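Non-reducing end beta-L-arabinofuranosidase (Bacteroides thetaiotaomicron, PDB 5MQO) is a family GH127 glycoside hydrolase of a gut bacterium that probably acts as an aceric acidase in the breakdown of plant pectin. Local coordinates at residues A[39-44]-A[113-118]; A[125-130]-A[210-215]; A[415-420]-A[464-469]; A[501-506]-A[517-522]. All blocks are in the same frame, centred on the assembly; numbering follows the deposited sequence.

Contact 1: A[39-44]-A[113-118]; sequences TGIDAV and VYAVNK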
loop_
_atom_site.group_PDB
_atom_site.type_symbol
_atom_site.label_atom_id
_atom_site.label_comp_id
_atom_site.label_asym_id
_atom_site.label_seq_id
_atom_site.Cartn_x
_atom_site.Cartn_y
_atom_site.Cartn_z
ATOM N N THR A 39 -12.032 -3.284 -11.394
ATOM C CA THR A 39 -12.013 -4.232 -12.485
ATOM C C THR A 39 -11.979 -5.621 -11.859
ATOM O O THR A 39 -11.524 -5.793 -10.724
ATOM C CB THR A 39 -10.750 -4.110 -13.370
ATOM O OG1 THR A 39 -9.600 -4.649 -12.692
ATOM C CG2 THR A 39 -10.491 -2.697 -13.772
ATOM N N GLY A 40 -12.429 -6.608 -12.624
ATOM C CA GLY A 40 -12.440 -8.003 -12.199
ATOM C C GLY A 40 -11.042 -8.457 -11.874
ATOM O O GLY A 40 -10.069 -7.932 -12.393
ATOM N N ILE A 41 -10.948 -9.426 -10.980
ATOM C CA ILE A 41 -9.663 -9.915 -10.474
ATOM C C ILE A 41 -8.808 -10.526 -11.588
ATOM O O ILE A 41 -7.585 -10.533 -11.483
ATOM C CB ILE A 41 -9.891 -10.880 -9.267
ATOM C CG1 ILE A 41 -8.600 -11.113 -8.496
ATOM C CG2 ILE A 41 -10.496 -12.209 -9.690
ATOM C CD1 ILE A 41 -8.832 -11.711 -7.128
ATOM N N ASP A 42 -9.473 -10.980 -12.656
ATOM C CA ASP A 42 -8.853 -11.590 -13.859
ATOM C C ASP A 42 -8.624 -10.664 -15.088
ATOM O O ASP A 42 -7.976 -11.072 -16.087
ATOM C CB ASP A 42 -9.670 -12.833 -14.299
ATOM C CG ASP A 42 -11.167 -12.525 -14.653
ATOM O OD1 ASP A 42 -11.739 -11.458 -14.337
ATOM O OD2 ASP A 42 -11.794 -13.414 -15.248
ATOM N N ALA A 43 -9.104 -9.424 -15.000
ATOM C CA ALA A 43 -9.134 -8.497 -16.142
ATOM C C ALA A 43 -7.823 -7.820 -16.524
ATOM O O ALA A 43 -7.650 -7.478 -17.684
ATOM C CB ALA A 43 -10.175 -7.423 -15.893
ATOM N N VAL A 44 -6.921 -7.597 -15.571
ATOM C CA VAL A 44 -5.696 -6.845 -15.835
ATOM C C VAL A 44 -4.509 -7.786 -15.657
ATOM O O VAL A 44 -4.408 -8.436 -14.625
ATOM C CB VAL A 44 -5.582 -5.609 -14.901
ATOM C CG1 VAL A 44 -4.322 -4.799 -15.185
ATOM C CG2 VAL A 44 -6.806 -4.703 -15.047
ATOM N N VAL A 113 -2.787 -14.555 -8.262
ATOM C CA VAL A 113 -1.851 -14.872 -9.337
ATOM C C VAL A 113 -2.495 -15.749 -10.405
ATOM O O VAL A 113 -2.375 -15.472 -11.591
ATOM C CB VAL A 113 -0.620 -15.592 -8.746
ATOM C CG1 VAL A 113 0.217 -16.295 -9.816
ATOM C CG2 VAL A 113 0.230 -14.601 -7.955
ATOM N N TYR A 114 -3.155 -16.820 -9.973
ATOM C CA TYR A 114 -3.923 -17.687 -10.863
ATOM C C TYR A 114 -4.934 -16.922 -11.704
ATOM O O TYR A 114 -5.063 -17.189 -12.887
ATOM C CB TYR A 114 -4.630 -18.793 -10.074
ATOM C CG TYR A 114 -5.479 -19.704 -10.917
ATOM C CD1 TYR A 114 -4.928 -20.817 -11.559
ATOM C CD2 TYR A 114 -6.829 -19.443 -11.094
ATOM C CE1 TYR A 114 -5.713 -21.636 -12.358
ATOM C CE2 TYR A 114 -7.621 -20.253 -11.879
ATOM C CZ TYR A 114 -7.072 -21.351 -12.505
ATOM O OH TYR A 114 -7.894 -22.154 -13.263
ATOM N N ALA A 115 -5.635 -15.958 -11.124
ATOM C CA ALA A 115 -6.623 -15.171 -11.890
ATOM C C ALA A 115 -6.034 -14.537 -13.161
ATOM O O ALA A 115 -6.718 -14.384 -14.178
ATOM C CB ALA A 115 -7.260 -14.107 -11.004
ATOM N N VAL A 116 -4.757 -14.195 -13.082
ATOM C CA VAL A 116 -4.005 -13.604 -14.191
ATOM C C VAL A 116 -3.460 -14.634 -15.179
ATOM O O VAL A 116 -3.439 -14.355 -16.383
ATOM C CB VAL A 116 -2.824 -12.726 -13.643
ATOM C CG1 VAL A 116 -1.755 -12.414 -14.690
ATOM C CG2 VAL A 116 -3.365 -11.430 -13.083
ATOM N N ASN A 117 -2.957 -15.765 -14.676
ATOM C CA ASN A 117 -2.122 -16.668 -15.498
ATOM C C ASN A 117 -2.669 -18.084 -15.727
ATOM O O ASN A 117 -2.155 -18.796 -16.582
ATOM C CB ASN A 117 -0.666 -16.692 -14.976
ATOM C CG ASN A 117 -0.480 -17.545 -13.732
ATOM O OD1 ASN A 117 -1.406 -18.196 -13.229
ATOM N ND2 ASN A 117 0.745 -17.572 -13.245
ATOM N N LYS A 118 -3.680 -18.501 -14.959
ATOM C CA LYS A 118 -4.435 -19.750 -15.213
ATOM C C LYS A 118 -3.560 -21.006 -15.206
ATOM O O LYS A 118 -3.910 -21.992 -15.837
ATOM C CB LYS A 118 -5.208 -19.668 -16.551
ATOM C CG LYS A 118 -6.033 -18.403 -16.762
ATOM C CD LYS A 118 -7.271 -18.365 -15.864
ATOM C CE LYS A 118 -8.076 -17.100 -16.112
ATOM N NZ LYS A 118 -9.435 -17.182 -15.542
#
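The type I beta turn from Gly40 to Ala43 presses Ile41 and Asp42 against Ala115, on the last turn of helix 102-117. Ala115 CB is the bump of the helix here: it points at the turn and meets Ile41 O at 3.6 Å and the methyl Ile41 CG2 at 4.0 Å. Ile41 reaches the alanine with the two branches closest to its own backbone, CG1 and CG2; the Ile41 side chain also packs on Val203 and Arg206 of helix 192-208. Next along the turn, Asp42 CB rests on the carbonyl oxygen Ala115 O at 3.3 Å, and a CA-H...O contact from Asp42 CA to the same oxygen measures 3.5 Å. Asp42 OD2 stays 4.5 Å from Lys118 NZ, too far for a salt bridge, though the opposite charges probably attract. Lys118 has just left the helix with positive phi. Further on, Val44 turns its side chain from the helix but lays its O 3.5 Å from Val116 CG2. Ala43 is bonded through its backbone to Thr492, which links the turn to strand 489-494. The arrangement is a loop packed on the C-terminal end of helix 102-117, a helix that probably belongs to the (alpha/alpha)6 barrel expected of GH127 catalytic domains.

Contact 2: A[125-130]-A[210-215]; sequences LMDNFI and KTTLFD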
loop_
_atom_site.group_PDB
_atom_site.type_symbol
_atom_site.label_atom_id
_atom_site.label_comp_id
_atom_site.label_asym_id
_atom_site.label_seq_id
_atom_site.Cartn_x
_atom_site.Cartn_y
_atom_site.Cartn_z
ATOM N N LEU A 125 -2.878 -27.366 -6.823
ATOM C CA LEU A 125 -2.298 -26.950 -5.542
ATOM C C LEU A 125 -3.300 -26.219 -4.629
ATOM O O LEU A 125 -3.227 -26.334 -3.404
ATOM C CB LEU A 125 -1.087 -26.065 -5.805
ATOM C CG LEU A 125 -0.424 -25.324 -4.645
ATOM C CD1 LEU A 125 0.040 -26.253 -3.533
ATOM C CD2 LEU A 125 0.746 -24.523 -5.207
ATOM N N MET A 126 -4.229 -25.471 -5.222
ATOM C CA MET A 126 -5.322 -24.852 -4.454
ATOM C C MET A 126 -6.367 -25.870 -3.976
ATOM O O MET A 126 -6.711 -25.913 -2.787
ATOM C CB MET A 126 -5.974 -23.711 -5.258
ATOM C CG MET A 126 -5.069 -22.477 -5.330
ATOM S SD MET A 126 -5.825 -20.960 -5.921
ATOM C CE MET A 126 -6.030 -21.318 -7.667
ATOM N N ASP A 127 -6.854 -26.691 -4.906
ATOM C CA ASP A 127 -7.804 -27.770 -4.593
ATOM C C ASP A 127 -7.328 -28.698 -3.490
ATOM O O ASP A 127 -8.153 -29.199 -2.723
ATOM C CB ASP A 127 -8.119 -28.609 -5.835
ATOM C CG ASP A 127 -9.131 -27.950 -6.763
ATOM O OD1 ASP A 127 -9.775 -26.930 -6.400
ATOM O OD2 ASP A 127 -9.297 -28.486 -7.869
ATOM N N ASN A 128 -6.019 -28.929 -3.409
ATOM C CA ASN A 128 -5.451 -29.674 -2.274
ATOM C C ASN A 128 -5.441 -28.889 -0.959
ATOM O O ASN A 128 -5.735 -29.443 0.094
ATOM C CB ASN A 128 -4.049 -30.211 -2.591
ATOM C CG ASN A 128 -4.103 -31.489 -3.403
ATOM O OD1 ASN A 128 -4.864 -32.409 -3.068
ATOM N ND2 ASN A 128 -3.316 -31.556 -4.481
ATOM N N PHE A 129 -5.094 -27.611 -1.011
ATOM C CA PHE A 129 -5.131 -26.779 0.192
ATOM C C PHE A 129 -6.552 -26.723 0.748
ATOM O O PHE A 129 -6.772 -26.930 1.942
ATOM C CB PHE A 129 -4.627 -25.368 -0.108
ATOM C CG PHE A 129 -4.567 -24.494 1.104
ATOM C CD1 PHE A 129 -3.486 -24.571 1.972
ATOM C CD2 PHE A 129 -5.601 -23.614 1.398
ATOM C CE1 PHE A 129 -3.432 -23.774 3.108
ATOM C CE2 PHE A 129 -5.550 -22.822 2.532
ATOM C CZ PHE A 129 -4.467 -22.903 3.389
ATOM N N ILE A 130 -7.495 -26.473 -0.155
ATOM C CA ILE A 130 -8.921 -26.385 0.158
ATOM C C ILE A 130 -9.490 -27.702 0.743
ATOM O O ILE A 130 -10.223 -27.672 1.738
ATOM C CB ILE A 130 -9.706 -25.960 -1.103
ATOM C CG1 ILE A 130 -9.322 -24.533 -1.499
ATOM C CG2 ILE A 130 -11.207 -26.056 -0.891
ATOM C CD1 ILE A 130 -9.586 -24.208 -2.956
ATOM N N LYS A 210 -15.101 -21.482 -8.559
ATOM C CA LYS A 210 -15.486 -22.595 -7.707
ATOM C C LYS A 210 -15.990 -22.139 -6.337
ATOM O O LYS A 210 -15.464 -21.182 -5.726
ATOM C CB LYS A 210 -14.306 -23.551 -7.500
ATOM C CG LYS A 210 -13.697 -24.112 -8.773
ATOM C CD LYS A 210 -12.761 -25.270 -8.449
ATOM C CE LYS A 210 -11.897 -25.655 -9.642
ATOM N NZ LYS A 210 -10.662 -26.382 -9.232
ATOM N N THR A 211 -16.974 -22.894 -5.848
ATOM C CA THR A 211 -17.615 -22.661 -4.561
ATOM C C THR A 211 -16.993 -23.486 -3.393
ATOM O O THR A 211 -17.458 -23.438 -2.253
ATOM C CB THR A 211 -19.119 -22.949 -4.705
ATOM O OG1 THR A 211 -19.815 -22.319 -3.627
ATOM C CG2 THR A 211 -19.436 -24.486 -4.724
ATOM N N THR A 212 -15.931 -24.227 -3.689
ATOM C CA THR A 212 -15.325 -25.151 -2.737
ATOM C C THR A 212 -14.784 -24.444 -1.459
ATOM O O THR A 212 -15.161 -24.817 -0.346
ATOM C CB THR A 212 -14.304 -26.103 -3.464
ATOM O OG1 THR A 212 -13.940 -27.192 -2.611
ATOM C CG2 THR A 212 -13.033 -25.403 -3.976
ATOM N N LEU A 213 -13.962 -23.401 -1.613
ATOM C CA LEU A 213 -13.441 -22.678 -0.446
ATOM C C LEU A 213 -14.437 -21.637 0.037
ATOM O O LEU A 213 -14.536 -21.386 1.242
ATOM C CB LEU A 213 -12.096 -21.990 -0.735
ATOM C CG LEU A 213 -11.431 -21.354 0.509
ATOM C CD1 LEU A 213 -11.201 -22.367 1.618
ATOM C CD2 LEU A 213 -10.130 -20.646 0.174
ATOM N N PHE A 214 -15.152 -21.015 -0.896
ATOM C CA PHE A 214 -16.162 -20.009 -0.548
ATOM C C PHE A 214 -17.169 -20.479 0.503
ATOM O O PHE A 214 -17.449 -19.764 1.474
ATOM C CB PHE A 214 -16.915 -19.586 -1.799
ATOM C CG PHE A 214 -17.808 -18.402 -1.599
ATOM C CD1 PHE A 214 -17.285 -17.194 -1.179
ATOM C CD2 PHE A 214 -19.175 -18.493 -1.837
ATOM C CE1 PHE A 214 -18.089 -16.095 -1.009
ATOM C CE2 PHE A 214 -19.993 -17.391 -1.663
ATOM C CZ PHE A 214 -19.446 -16.183 -1.255
ATOM N N ASP A 215 -17.701 -21.685 0.310
ATOM C CA ASP A 215 -18.653 -22.274 1.264
ATOM C C ASP A 215 -18.001 -22.466 2.630
ATOM O O ASP A 215 -18.632 -22.219 3.638
ATOM C CB ASP A 215 -19.283 -23.576 0.715
ATOM C CG ASP A 215 -20.245 -23.319 -0.485
ATOM O OD1 ASP A 215 -21.036 -22.348 -0.463
ATOM O OD2 ASP A 215 -20.230 -24.101 -1.451
#
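Asp127 and Lys210 make the charged part of this contact. Lys210 NZ lies 2.9 Å from Asp127 OD2 in a salt bridge and 3.0 Å from Asp127 OD1 in a weak hydrogen bond, so the ammonium group straddles both carboxylate oxygens. The two side chains cross at about a right angle, the lysine extended beyond CG. The same ammonium group also pairs with Asp123, one turn earlier on the same helix, and two acids share one positive charge. The apolar part belongs to Ile130, whose CB is directed toward the start of helix 212-230. CG1 sits anti to the carbonyl carbon (chi1 -66°), which leaves CG2 anti to the backbone N; Ile130 CG2 lies 3.4 Å from Thr212 OG1 and 3.6 Å from Thr212 CG2. On the other branch, Ile130 CG1 meets Leu213 CB at 3.8 Å. An alanine in place of Ile130, lacking CG1, CG2 and CD1, would probably open a gap beside Thr212 and Leu213. Within 210-215, Thr211 OG1 donates to Asp215 OD2, 2.8 Å away. Helix 192-208 lies alongside the contact, His204 touching Ile130, Lys210 and Thr212, while Phe214 stacks on His205 and packs on helix 243-255.

Contact 3: A[415-420]-A[464-469]; sequences SVLSGI and RTLCQA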
loop_
_atom_site.group_PDB
_atom_site.type_symbol
_atom_site.label_atom_id
_atom_site.label_comp_id
_atom_site.label_asym_id
_atom_site.label_seq_id
_atom_site.Cartn_x
_atom_site.Cartn_y
_atom_site.Cartn_z
ATOM N N SER A 415 6.639 2.167 0.346
ATOM C CA SER A 415 6.543 1.588 1.685
ATOM C C SER A 415 5.898 0.212 1.759
ATOM O O SER A 415 5.700 -0.312 2.845
ATOM C CB SER A 415 5.829 2.569 2.599
ATOM O OG SER A 415 4.595 2.997 2.069
ATOM N N VAL A 416 5.606 -0.387 0.614
ATOM C CA VAL A 416 5.078 -1.758 0.541
ATOM C C VAL A 416 6.086 -2.608 -0.243
ATOM O O VAL A 416 6.590 -3.616 0.268
ATOM C CB VAL A 416 3.694 -1.763 -0.146
ATOM C CG1 VAL A 416 3.194 -3.177 -0.391
ATOM C CG2 VAL A 416 2.693 -0.995 0.699
ATOM N N LEU A 417 6.398 -2.175 -1.465
ATOM C CA LEU A 417 7.407 -2.824 -2.266
ATOM C C LEU A 417 8.788 -2.801 -1.581
ATOM O O LEU A 417 9.622 -3.695 -1.818
ATOM C CB LEU A 417 7.445 -2.190 -3.658
ATOM C CG LEU A 417 8.436 -2.691 -4.708
ATOM C CD1 LEU A 417 8.235 -4.147 -5.087
ATOM C CD2 LEU A 417 8.324 -1.816 -5.930
ATOM N N SER A 418 9.034 -1.821 -0.712
ATOM C CA SER A 418 10.294 -1.793 0.059
ATOM C C SER A 418 10.389 -2.956 1.041
ATOM O O SER A 418 11.461 -3.325 1.479
ATOM C CB SER A 418 10.399 -0.500 0.842
ATOM O OG SER A 418 9.391 -0.485 1.831
ATOM N N GLY A 419 9.243 -3.505 1.399
ATOM C CA GLY A 419 9.167 -4.587 2.349
ATOM C C GLY A 419 9.710 -5.934 1.923
ATOM O O GLY A 419 9.840 -6.830 2.778
ATOM N N ILE A 420 10.007 -6.092 0.630
ATOM C CA ILE A 420 10.490 -7.354 0.083
ATOM C C ILE A 420 11.759 -7.068 -0.691
ATOM O O ILE A 420 11.931 -5.979 -1.211
ATOM C CB ILE A 420 9.412 -8.047 -0.808
ATOM C CG1 ILE A 420 9.710 -9.553 -0.962
ATOM C CG2 ILE A 420 9.240 -7.347 -2.166
ATOM C CD1 ILE A 420 8.689 -10.329 -1.799
ATOM N N ARG A 464 1.062 -11.364 -0.677
ATOM C CA ARG A 464 -0.244 -11.374 -1.317
ATOM C C ARG A 464 -0.649 -9.989 -1.823
ATOM O O ARG A 464 -1.317 -9.880 -2.845
ATOM C CB ARG A 464 -1.319 -11.965 -0.402
ATOM C CG ARG A 464 -1.808 -11.055 0.694
ATOM C CD ARG A 464 -3.025 -10.210 0.300
ATOM N NE ARG A 464 -4.178 -10.590 1.099
ATOM C CZ ARG A 464 -4.321 -10.345 2.406
ATOM N NH1 ARG A 464 -3.403 -9.685 3.096
ATOM N NH2 ARG A 464 -5.411 -10.770 3.038
ATOM N N THR A 465 -0.240 -8.938 -1.122
ATOM C CA THR A 465 -0.598 -7.595 -1.560
ATOM C C THR A 465 0.138 -7.306 -2.861
ATOM O O THR A 465 -0.489 -6.961 -3.873
ATOM C CB THR A 465 -0.306 -6.534 -0.493
ATOM O OG1 THR A 465 -1.304 -6.611 0.531
ATOM C CG2 THR A 465 -0.362 -5.151 -1.086
ATOM N N LEU A 466 1.450 -7.501 -2.846
ATOM C CA LEU A 466 2.246 -7.311 -4.054
ATOM C C LEU A 466 1.785 -8.214 -5.196
ATOM O O LEU A 466 1.750 -7.754 -6.321
ATOM C CB LEU A 466 3.742 -7.476 -3.795
ATOM C CG LEU A 466 4.345 -6.435 -2.848
ATOM C CD1 LEU A 466 5.641 -6.941 -2.246
ATOM C CD2 LEU A 466 4.575 -5.127 -3.565
ATOM N N CYS A 467 1.395 -9.462 -4.910
ATOM C CA CYS A 467 0.796 -10.357 -5.933
ATOM C C CYS A 467 -0.532 -9.844 -6.536
ATOM O O CYS A 467 -1.020 -10.417 -7.503
ATOM C CB CYS A 467 0.554 -11.771 -5.376
ATOM S SG CYS A 467 2.027 -12.791 -5.154
ATOM N N GLN A 468 -1.119 -8.796 -5.957
ATOM C CA GLN A 468 -2.387 -8.230 -6.401
ATOM C C GLN A 468 -2.290 -6.847 -6.988
ATOM O O GLN A 468 -3.316 -6.285 -7.348
ATOM C CB GLN A 468 -3.308 -8.141 -5.207
ATOM C CG GLN A 468 -3.767 -9.486 -4.678
ATOM C CD GLN A 468 -4.370 -9.356 -3.307
ATOM O OE1 GLN A 468 -4.166 -8.337 -2.623
ATOM N NE2 GLN A 468 -5.105 -10.374 -2.880
ATOM N N ALA A 469 -1.085 -6.281 -7.082
ATOM C CA ALA A 469 -0.878 -4.905 -7.579
ATOM C C ALA A 469 -1.728 -4.578 -8.799
ATOM O O ALA A 469 -2.356 -3.539 -8.843
ATOM C CB ALA A 469 0.578 -4.690 -7.906
#
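Leu466, near the end of helix 458-466, pushes its forked end into a hollow formed by Val416, Leu417 and Ile420, a buried contact between helix ends of the catalytic domain, probably an (alpha/alpha)6 barrel. Here helix 402-416 runs into a 3-10 turn. The fork divides its work. Leu466 CD1 is fitted against Ile420 CG2 at 3.6 Å, and the two side chains slide past each other in opposite directions. Leu466 CD2 occupies the other half of the hollow, over Leu417 CA at 3.9 Å, with Val416 CG1 4.0 Å away on one wall and Leu417 CD1 at 4.1 Å on another. The leucine chain meets that of Leu417 at about a right angle. The 3-10 turn, with Gly419 N bonded to Val416 O at 2.9 Å, is consistent with Val416 and Ile420 both facing Leu466. An alanine in place of Leu466 would probably leave a gap between Val416, Leu417 and Ile420, since CD1 and CD2 make the contacts. Phe58 of helix 50-69 also touches Leu466. Beside it, Thr465 OG1 is bonded to Asn461 O, while its methyl CG2 faces Val416 CG1 at 4.1 Å.

Contact 4: A[501-506]-A[517-522]; sequences LALVQE and VTLNKV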
loop_
_atom_site.group_PDB
_atom_site.type_symbol
_atom_site.label_atom_id
_atom_site.label_comp_id
_atom_site.label_asym_id
_atom_site.label_seq_id
_atom_site.Cartn_x
_atom_site.Cartn_y
_atom_site.Cartn_z
ATOM N N LEU A 501 -14.504 -5.036 -23.882
ATOM C CA LEU A 501 -13.697 -3.880 -24.177
ATOM C C LEU A 501 -12.328 -4.313 -23.749
ATOM O O LEU A 501 -12.149 -4.731 -22.612
ATOM C CB LEU A 501 -14.171 -2.682 -23.373
ATOM C CG LEU A 501 -13.596 -1.326 -23.772
ATOM C CD1 LEU A 501 -14.472 -0.216 -23.207
ATOM C CD2 LEU A 501 -12.152 -1.182 -23.313
ATOM N N ALA A 502 -11.371 -4.270 -24.663
ATOM C CA ALA A 502 -10.005 -4.659 -24.334
ATOM C C ALA A 502 -9.090 -3.521 -24.678
ATOM O O ALA A 502 -9.282 -2.882 -25.703
ATOM C CB ALA A 502 -9.606 -5.894 -25.102
ATOM N N LEU A 503 -8.109 -3.242 -23.833
ATOM C CA LEU A 503 -7.116 -2.255 -24.210
ATOM C C LEU A 503 -5.701 -2.673 -23.811
ATOM O O LEU A 503 -5.494 -3.599 -23.041
ATOM C CB LEU A 503 -7.511 -0.856 -23.715
ATOM C CG LEU A 503 -7.734 -0.616 -22.216
ATOM C CD1 LEU A 503 -6.427 -0.438 -21.449
ATOM C CD2 LEU A 503 -8.618 0.602 -22.008
ATOM N N VAL A 504 -4.737 -2.006 -24.414
ATOM C CA VAL A 504 -3.331 -2.292 -24.202
ATOM C C VAL A 504 -2.632 -1.003 -23.781
ATOM O O VAL A 504 -2.738 0.029 -24.460
ATOM C CB VAL A 504 -2.663 -2.863 -25.468
ATOM C CG1 VAL A 504 -1.275 -3.385 -25.143
ATOM C CG2 VAL A 504 -3.509 -3.987 -26.024
ATOM N N GLN A 505 -1.916 -1.082 -22.660
ATOM C CA GLN A 505 -1.210 0.047 -22.085
ATOM C C GLN A 505 0.264 -0.196 -22.297
ATOM O O GLN A 505 0.770 -1.239 -21.888
ATOM C CB GLN A 505 -1.524 0.155 -20.589
ATOM C CG GLN A 505 -0.762 1.288 -19.879
ATOM C CD GLN A 505 -1.486 1.860 -18.666
ATOM O OE1 GLN A 505 -2.675 1.643 -18.469
ATOM N NE2 GLN A 505 -0.783 2.599 -17.880
ATOM N N GLU A 506 0.948 0.747 -22.939
ATOM C CA GLU A 506 2.383 0.633 -23.155
ATOM C C GLU A 506 3.044 1.827 -22.512
ATOM O O GLU A 506 2.606 2.951 -22.729
ATOM C CB GLU A 506 2.695 0.586 -24.640
ATOM C CG GLU A 506 1.755 -0.321 -25.438
ATOM C CD GLU A 506 2.235 -0.542 -26.864
ATOM O OE1 GLU A 506 1.945 0.303 -27.750
ATOM O OE2 GLU A 506 2.925 -1.559 -27.079
ATOM N N VAL A 517 -2.304 4.274 -24.366
ATOM C CA VAL A 517 -3.446 3.383 -24.252
ATOM C C VAL A 517 -3.970 3.130 -25.665
ATOM O O VAL A 517 -4.308 4.058 -26.408
ATOM C CB VAL A 517 -4.528 3.955 -23.300
ATOM C CG1 VAL A 517 -5.750 3.042 -23.218
ATOM C CG2 VAL A 517 -3.923 4.113 -21.912
ATOM N N THR A 518 -3.997 1.860 -26.033
ATOM C CA THR A 518 -4.439 1.441 -27.343
ATOM C C THR A 518 -5.690 0.610 -27.133
ATOM O O THR A 518 -5.659 -0.309 -26.326
ATOM C CB THR A 518 -3.360 0.586 -28.027
ATOM O OG1 THR A 518 -2.089 1.269 -27.969
ATOM C CG2 THR A 518 -3.750 0.291 -29.460
ATOM N N LEU A 519 -6.762 0.928 -27.865
ATOM C CA LEU A 519 -8.034 0.188 -27.806
ATOM C C LEU A 519 -8.147 -0.950 -28.800
ATOM O O LEU A 519 -8.365 -0.682 -29.970
ATOM C CB LEU A 519 -9.173 1.144 -28.098
ATOM C CG LEU A 519 -9.369 2.148 -26.978
ATOM C CD1 LEU A 519 -10.069 3.360 -27.544
ATOM C CD2 LEU A 519 -10.164 1.537 -25.818
ATOM N N ASN A 520 -8.037 -2.205 -28.344
ATOM C CA ASN A 520 -8.152 -3.368 -29.244
ATOM C C ASN A 520 -9.576 -3.649 -29.602
ATOM O O ASN A 520 -9.909 -3.606 -30.754
ATOM C CB ASN A 520 -7.574 -4.643 -28.652
ATOM C CG ASN A 520 -6.085 -4.578 -28.440
ATOM O OD1 ASN A 520 -5.550 -5.370 -27.664
ATOM N ND2 ASN A 520 -5.402 -3.644 -29.099
ATOM N N LYS A 521 -10.409 -3.960 -28.621
ATOM C CA LYS A 521 -11.819 -4.269 -28.872
ATOM C C LYS A 521 -12.668 -3.234 -28.187
ATOM O O LYS A 521 -12.428 -2.915 -27.021
ATOM C CB LYS A 521 -12.185 -5.671 -28.373
ATOM C CG LYS A 521 -11.199 -6.734 -28.849
ATOM C CD LYS A 521 -11.859 -8.048 -29.229
ATOM C CE LYS A 521 -11.167 -8.623 -30.461
ATOM N NZ LYS A 521 -11.727 -9.954 -30.818
ATOM N N VAL A 522 -13.605 -2.671 -28.941
ATOM C CA VAL A 522 -14.647 -1.811 -28.417
ATOM C C VAL A 522 -15.904 -2.512 -28.833
ATOM O O VAL A 522 -16.019 -2.898 -30.006
ATOM C CB VAL A 522 -14.624 -0.401 -29.054
ATOM C CG1 VAL A 522 -15.833 0.425 -28.638
ATOM C CG2 VAL A 522 -13.356 0.343 -28.669
#
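Val504 and Thr518 form the straightest polar link between these antiparallel strands, a hydrogen-bonded pair in which Val504 N gives to Thr518 O at 2.7 Å with an angle of 165° at the hydrogen. Thr518 N returns the bond to Val504 O, also at 2.7 Å. Farther along, Ala502 N bonds to Lys521 O at 2.9 Å. The carbonyl Ala502 O then receives two donors: Asn520 N at 3.0 Å, bent to 131° at the hydrogen, and Lys521 N at 3.3 Å, which is weak. Asn520 and Lys521 thus share one residue opposite, a classic beta bulge that shifts the register by one between Ala502 and Leu503. The strands are turned by 150° between their N-to-C directions. Leu501, Leu503, Leu519 and Val517 pack on one face of the sheet: both methyls of Leu503 lie 4.0 Å from Val517 CG1, and Leu519 CD2 rests against Leu503 CB at 4.1 Å and Leu501 CD2 at 4.2 Å. On the reverse face Val504 CG2 lies against the amide end of Asn520, nearest to OD1, and Ala502 CB brushes the lysine chain of Lys521. In the antiparallel sheet, strand 489-494 flanks 500-506 and strand 572-577 flanks 514-521, while the leucine face meets strand 529-535 of a second sheet through Phe529 and Phe533.

The four contacts follow one another along the chain, none enclosing or crossing another. Contact 1 closes the first loop, from the N-terminal turn to the end of helix 102-117. Contact 2 then opens on the next helix and closes at the start of helix 212-230; Tyr114 CG of contact 1 touches Met126 CE of contact 2 at 3.7 Å. Contact 3 joins later helix ends near the centre of the chain, and Cys467 SG packs on Val113 CG2 of contact 1 at 3.8 Å. Contact 4 closes a short hairpin in the middle domain, about 7 Å from contact 1 at nearest atoms, in the sheet that strand 44-46 also edges.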